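PDB 2B1X: naphthalene dioxygenase large subunit from Rhodococcus sp., which is the large subunit of a Rieske-type ring-hydroxylating dioxygenase, carrying a [2Fe-2S] cluster and a separate mononuclear iron and assembling with small subunits. Local coordinates for residues Arg196-Asn202 / Pro331-Met337; Gly206-Phe210 / Leu323-His327. The contacts are given in a common frame with arbitrary orientation. Residues are numbered along the deposited sequence.

Contact 1. Residues Arg196-Asn202 / Pro331-Met337; sequences RWVIDAN and PDKMEVM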
loop_
_atom_site.group_PDB
_atom_site.type_symbol
_atom_site.label_atom_id
_atom_site.label_comp_id
_atom_site.label_asym_id
_atom_site.label_seq_id
_atom_site.Cartn_x
_atom_site.Cartn_y
_atom_site.Cartn_z
ATOM N N ARG A 196 6.377 -15.894 -11.792
ATOM C CA ARG A 196 6.615 -15.207 -10.522
ATOM C C ARG A 196 5.407 -14.382 -10.098
ATOM O O ARG A 196 4.922 -13.526 -10.840
ATOM C CB ARG A 196 7.844 -14.322 -10.642
ATOM C CG ARG A 196 9.131 -15.134 -10.959
ATOM C CD ARG A 196 10.345 -14.280 -11.240
ATOM N NE ARG A 196 10.580 -13.271 -10.192
ATOM C CZ ARG A 196 11.587 -12.387 -10.187
ATOM N NH1 ARG A 196 12.467 -12.339 -11.195
ATOM N NH2 ARG A 196 11.692 -11.513 -9.185
ATOM N N TRP A 197 4.886 -14.649 -8.914
ATOM C CA TRP A 197 3.731 -13.881 -8.438
ATOM C C TRP A 197 3.785 -13.850 -6.917
ATOM O O TRP A 197 4.508 -14.664 -6.313
ATOM C CB TRP A 197 2.402 -14.458 -8.987
ATOM C CG TRP A 197 1.921 -15.751 -8.323
ATOM C CD1 TRP A 197 0.933 -15.873 -7.366
ATOM C CD2 TRP A 197 2.382 -17.086 -8.577
ATOM N NE1 TRP A 197 0.762 -17.194 -7.019
ATOM C CE2 TRP A 197 1.651 -17.958 -7.730
ATOM C CE3 TRP A 197 3.361 -17.636 -9.407
ATOM C CZ2 TRP A 197 1.847 -19.355 -7.717
ATOM C CZ3 TRP A 197 3.550 -19.041 -9.395
ATOM C CH2 TRP A 197 2.799 -19.861 -8.561
ATOM N N VAL A 198 3.009 -12.939 -6.322
ATOM C CA VAL A 198 3.009 -12.674 -4.877
ATOM C C VAL A 198 1.792 -13.279 -4.157
ATOM O O VAL A 198 0.660 -13.087 -4.587
ATOM C CB VAL A 198 3.052 -11.160 -4.635
ATOM C CG1 VAL A 198 2.902 -10.815 -3.130
ATOM C CG2 VAL A 198 4.347 -10.592 -5.217
ATOM N N ILE A 199 2.035 -14.026 -3.077
ATOM C CA ILE A 199 0.959 -14.633 -2.291
ATOM C C ILE A 199 1.127 -14.008 -0.900
ATOM O O ILE A 199 2.235 -13.996 -0.356
ATOM C CB ILE A 199 1.073 -16.207 -2.220
ATOM C CG1 ILE A 199 0.878 -16.874 -3.597
ATOM C CG2 ILE A 199 -0.004 -16.786 -1.277
ATOM C CD1 ILE A 199 1.061 -18.437 -3.533
ATOM N N ASP A 200 0.038 -13.496 -0.326
ATOM C CA ASP A 200 0.066 -12.982 1.040
ATOM C C ASP A 200 0.048 -14.133 2.067
ATOM O O ASP A 200 -0.910 -14.276 2.829
ATOM C CB ASP A 200 -1.066 -11.946 1.261
ATOM C CG ASP A 200 -2.429 -12.396 0.668
ATOM O OD1 ASP A 200 -2.460 -13.259 -0.254
ATOM O OD2 ASP A 200 -3.520 -11.915 1.082
ATOM N N ALA A 201 1.109 -14.973 2.057
ATOM C CA ALA A 201 1.288 -16.068 3.011
ATOM C C ALA A 201 2.754 -16.146 3.434
ATOM O O ALA A 201 3.662 -15.679 2.719
ATOM C CB ALA A 201 0.881 -17.406 2.356
ATOM N N ASN A 202 3.017 -16.783 4.570
ATOM C CA ASN A 202 4.396 -17.037 4.960
ATOM C C ASN A 202 4.972 -18.156 4.081
ATOM O O ASN A 202 4.267 -19.157 3.781
ATOM C CB ASN A 202 4.497 -17.414 6.440
ATOM C CG ASN A 202 5.938 -17.419 6.935
ATOM O OD1 ASN A 202 6.541 -18.462 7.082
ATOM N ND2 ASN A 202 6.484 -16.247 7.187
ATOM N N PRO A 331 6.827 -11.440 6.935
ATOM C CA PRO A 331 6.182 -12.449 7.794
ATOM C C PRO A 331 4.915 -12.991 7.119
ATOM O O PRO A 331 4.548 -14.196 7.287
ATOM C CB PRO A 331 5.815 -11.664 9.058
ATOM C CG PRO A 331 5.891 -10.194 8.635
ATOM C CD PRO A 331 6.973 -10.122 7.603
ATOM N N ASP A 332 4.272 -12.127 6.322
ATOM C CA ASP A 332 2.977 -12.492 5.782
ATOM C C ASP A 332 2.909 -12.420 4.269
ATOM O O ASP A 332 1.822 -12.289 3.700
ATOM C CB ASP A 332 1.866 -11.637 6.410
ATOM C CG ASP A 332 2.107 -10.185 6.241
ATOM O OD1 ASP A 332 3.090 -9.808 5.540
ATOM O OD2 ASP A 332 1.379 -9.346 6.825
ATOM N N LYS A 333 4.065 -12.536 3.618
ATOM C CA LYS A 333 4.126 -12.346 2.185
ATOM C C LYS A 333 5.247 -13.159 1.532
ATOM O O LYS A 333 6.328 -13.282 2.072
ATOM C CB LYS A 333 4.297 -10.848 1.906
ATOM C CG LYS A 333 3.957 -10.403 0.473
ATOM C CD LYS A 333 4.199 -8.886 0.308
ATOM C CE LYS A 333 4.111 -8.437 -1.144
ATOM N NZ LYS A 333 4.244 -6.908 -1.322
ATOM N N MET A 334 4.971 -13.782 0.395
ATOM C CA MET A 334 6.049 -14.445 -0.309
ATOM C C MET A 334 5.897 -14.246 -1.808
ATOM O O MET A 334 4.811 -13.878 -2.272
ATOM C CB MET A 334 6.087 -15.933 0.084
ATOM C CG MET A 334 4.862 -16.746 -0.450
ATOM S SD MET A 334 5.244 -18.524 -0.550
ATOM C CE MET A 334 3.644 -19.209 -0.098
ATOM N N GLU A 335 6.969 -14.499 -2.558
ATOM C CA GLU A 335 6.899 -14.508 -4.031
ATOM C C GLU A 335 7.207 -15.937 -4.451
ATOM O O GLU A 335 8.253 -16.463 -4.071
ATOM C CB GLU A 335 7.905 -13.525 -4.649
ATOM C CG GLU A 335 7.955 -13.472 -6.190
ATOM C CD GLU A 335 8.866 -12.355 -6.723
ATOM O OE1 GLU A 335 9.223 -11.423 -5.969
ATOM O OE2 GLU A 335 9.237 -12.378 -7.901
ATOM N N VAL A 336 6.268 -16.581 -5.141
ATOM C CA VAL A 336 6.511 -17.906 -5.675
ATOM C C VAL A 336 7.278 -17.715 -6.976
ATOM O O VAL A 336 6.985 -16.776 -7.730
ATOM C CB VAL A 336 5.219 -18.687 -5.957
ATOM C CG1 VAL A 336 5.542 -20.158 -6.437
ATOM C CG2 VAL A 336 4.306 -18.709 -4.728
ATOM N N MET A 337 8.306 -18.536 -7.174
ATOM C CA MET A 337 8.963 -18.684 -8.504
ATOM C C MET A 337 8.804 -20.132 -8.920
ATOM O O MET A 337 9.481 -20.998 -8.363
ATOM C CB MET A 337 10.446 -18.286 -8.450
ATOM C CG MET A 337 10.633 -16.917 -7.697
ATOM S SD MET A 337 12.194 -16.134 -8.077
ATOM C CE MET A 337 12.178 -14.741 -6.885
#

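Contact 2. Residues Gly206-Phe210 / Leu323-His327; sequences GADNF and LRLWH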
loop_
_atom_site.group_PDB
_atom_site.type_symbol
_atom_site.label_atom_id
_atom_site.label_comp_id
_atom_site.label_asym_id
_atom_site.label_seq_id
_atom_site.Cartn_x
_atom_site.Cartn_y
_atom_site.Cartn_z
ATOM N N GLY A 206 4.266 -23.164 2.198
ATOM C CA GLY A 206 4.575 -23.872 0.961
ATOM C C GLY A 206 5.603 -24.971 1.210
ATOM O O GLY A 206 5.446 -26.106 0.776
ATOM N N ALA A 207 6.656 -24.641 1.945
ATOM C CA ALA A 207 7.688 -25.621 2.235
ATOM C C ALA A 207 7.145 -26.837 3.037
ATOM O O ALA A 207 7.439 -28.011 2.702
ATOM C CB ALA A 207 8.843 -24.924 2.957
ATOM N N ASP A 208 6.323 -26.554 4.050
ATOM C CA ASP A 208 5.641 -27.556 4.910
ATOM C C ASP A 208 4.752 -28.498 4.080
ATOM O O ASP A 208 4.720 -29.729 4.286
ATOM C CB ASP A 208 4.768 -26.784 5.949
ATOM C CG ASP A 208 3.898 -27.686 6.829
ATOM O OD1 ASP A 208 2.658 -27.854 6.552
ATOM O OD2 ASP A 208 4.353 -28.261 7.846
ATOM N N ASN A 209 4.029 -27.915 3.132
ATOM C CA ASN A 209 3.128 -28.656 2.279
ATOM C C ASN A 209 3.854 -29.662 1.381
ATOM O O ASN A 209 3.473 -30.849 1.321
ATOM C CB ASN A 209 2.261 -27.675 1.475
ATOM C CG ASN A 209 1.297 -28.378 0.538
ATOM O OD1 ASN A 209 1.714 -28.895 -0.466
ATOM N ND2 ASN A 209 0.010 -28.409 0.880
ATOM N N PHE A 210 4.907 -29.209 0.700
ATOM C CA PHE A 210 5.618 -30.071 -0.228
ATOM C C PHE A 210 6.570 -31.029 0.475
ATOM O O PHE A 210 6.843 -32.046 -0.091
ATOM C CB PHE A 210 6.374 -29.282 -1.337
ATOM C CG PHE A 210 5.539 -28.981 -2.546
ATOM C CD1 PHE A 210 4.522 -28.028 -2.487
ATOM C CD2 PHE A 210 5.724 -29.695 -3.736
ATOM C CE1 PHE A 210 3.727 -27.734 -3.607
ATOM C CE2 PHE A 210 4.904 -29.440 -4.882
ATOM C CZ PHE A 210 3.893 -28.459 -4.807
ATOM N N LEU A 323 10.112 -27.308 -10.150
ATOM C CA LEU A 323 10.850 -26.833 -8.983
ATOM C C LEU A 323 10.272 -25.468 -8.655
ATOM O O LEU A 323 9.937 -24.710 -9.553
ATOM C CB LEU A 323 12.340 -26.653 -9.308
ATOM C CG LEU A 323 13.263 -27.813 -9.704
ATOM C CD1 LEU A 323 14.725 -27.568 -9.299
ATOM C CD2 LEU A 323 12.776 -29.245 -9.330
ATOM N N ARG A 324 10.163 -25.127 -7.386
ATOM C CA ARG A 324 9.648 -23.808 -7.053
ATOM C C ARG A 324 10.359 -23.261 -5.811
ATOM O O ARG A 324 10.714 -24.029 -4.915
ATOM C CB ARG A 324 8.118 -23.869 -6.833
ATOM C CG ARG A 324 7.667 -25.040 -5.933
ATOM C CD ARG A 324 7.213 -26.303 -6.713
ATOM N NE ARG A 324 6.365 -25.888 -7.826
ATOM C CZ ARG A 324 5.112 -25.465 -7.689
ATOM N NH1 ARG A 324 4.522 -25.492 -6.479
ATOM N NH2 ARG A 324 4.449 -25.045 -8.762
ATOM N N LEU A 325 10.569 -21.943 -5.794
ATOM C CA LEU A 325 10.992 -21.189 -4.634
ATOM C C LEU A 325 9.827 -20.550 -3.904
ATOM O O LEU A 325 8.924 -19.925 -4.508
ATOM C CB LEU A 325 11.970 -20.091 -5.041
ATOM C CG LEU A 325 13.379 -20.601 -5.422
ATOM C CD1 LEU A 325 14.136 -19.543 -6.207
ATOM C CD2 LEU A 325 14.157 -21.042 -4.140
ATOM N N TRP A 326 9.841 -20.688 -2.589
ATOM C CA TRP A 326 8.912 -19.930 -1.779
ATOM C C TRP A 326 9.765 -18.778 -1.283
ATOM O O TRP A 326 10.411 -18.876 -0.244
ATOM C CB TRP A 326 8.335 -20.776 -0.629
ATOM C CG TRP A 326 7.907 -22.119 -1.046
ATOM C CD1 TRP A 326 8.511 -23.337 -0.735
ATOM C CD2 TRP A 326 6.789 -22.428 -1.888
ATOM N NE1 TRP A 326 7.808 -24.357 -1.326
ATOM C CE2 TRP A 326 6.738 -23.833 -2.018
ATOM C CE3 TRP A 326 5.795 -21.648 -2.528
ATOM C CZ2 TRP A 326 5.764 -24.485 -2.781
ATOM C CZ3 TRP A 326 4.803 -22.318 -3.283
ATOM C CH2 TRP A 326 4.814 -23.738 -3.401
ATOM N N HIS A 327 9.801 -17.702 -2.061
ATOM C CA HIS A 327 10.711 -16.605 -1.728
ATOM C C HIS A 327 10.182 -15.688 -0.601
ATOM O O HIS A 327 9.125 -15.101 -0.737
ATOM C CB HIS A 327 11.089 -15.781 -2.969
ATOM C CG HIS A 327 12.135 -14.775 -2.676
ATOM N ND1 HIS A 327 11.892 -13.416 -2.735
ATOM C CD2 HIS A 327 13.403 -14.922 -2.225
ATOM C CE1 HIS A 327 12.986 -12.768 -2.376
ATOM N NE2 HIS A 327 13.904 -13.658 -2.037
#

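Contact 1. Residues Arg196-Asn202 / Pro331-Met337
Four backbone hydrogen bonds join Arg196-Ile199 to Lys333-Met337 as antiparallel strands, the short segments running at 154°. Trp197 N gives to Val336 O (3.2 Å) and Val336 N to Trp197 O (2.9 Å); one hydrogen-bonded pair further, Ile199 N reaches Met334 O (2.9 Å) and Met334 N reaches Ile199 O (2.8 Å). The inverse gamma turn centred on Asp200, whose carboxylate is salt-bridged to Arg377, ends this pairing, and Asn202 ND2 then takes up Pro331 O at 2.8 Å, while Asn202 OD1 accepts from Lys204. The Arg196 guanidinium forms a salt bridge, NE and NH2 lying 2.8 and 2.9 Å from Glu335 OE2; NH2 also meets Asp127 of a small subunit, and OE2 bonds Thr162 of another. On the Trp197 side of the sheet, Val336 CB sits 3.7 Å from the centroid of the indole six-membered ring, 9° off its normal, a CH-pi contact, and Ile199 CD1 touches Val336 CG2 at 3.5 Å. This is the edge pair, within this chain, of the catalytic domain's large antiparallel sheet: a small subunit bonds the backbone of outermost strand 188-199, strand 318-330 flanks 333-343 on its other side, and helix 369-382 packs on Ile199 and Ala201.

Contact 2. Residues Gly206-Phe210 / Leu323-His327
Trp326 lays its indole against the backbone of helix 204-212: Gly206 CA stands 3.9 Å from the centroid of the five-membered ring, 17° off the ring normal, a CH-pi contact over the face. This fit depends on glycine, since an ideal CB at position 206 would fall 2.5 Å from Trp326 CD2. Ala207 CB adds an apolar touch, 4.0 Å from Trp326 CD1. One helical turn on, Phe210 CD1 approaches Trp326 CZ2 at 3.8 Å; the two six-membered rings are oblique, with planes at 48° and centroids 5.8 Å apart. Phe210 CZ also lies 3.5 Å from Arg324 NH1, whose charge is met by Glu369. No hydrogen bond crosses between the segments; Trp326 NE1 is instead bonded to Ser303. The short-segment axes approach to 9.5 Å at closest, a gap filled by Trp326, Arg324 and Phe210. The short helix after the first strand thus packs on the antiparallel sheet of a catalytic domain of the Bet v 1-like (helix-grip) group, bordering the iron site, with the Phe210 side chain about 6 Å from the Fe (III) ion.

Contacts 1 and 2 are centred 10 Å apart and share one antiparallel sheet, in which 333-343 and 318-330 are neighbours: Glu335 O to His327 N at 2.8 Å and Met337 O to Leu325 N at 2.9 Å are probable hydrogen bonds between them. Each strand of contact 1 is also consecutive in sequence with one element of contact 2: strand 188-199 leads into helix 204-212, and strand 318-330 leads into strand 333-343. Trp326 packs on Met334 and Val336, joining the two sets of side chains. The iron bound by His216, His221 and Asp372 is about 6 Å from the Phe210 side chain but about 11 Å from that of Ile199, so contact 2 lies closer to the metal, whereas contact 1 meets the small subunits.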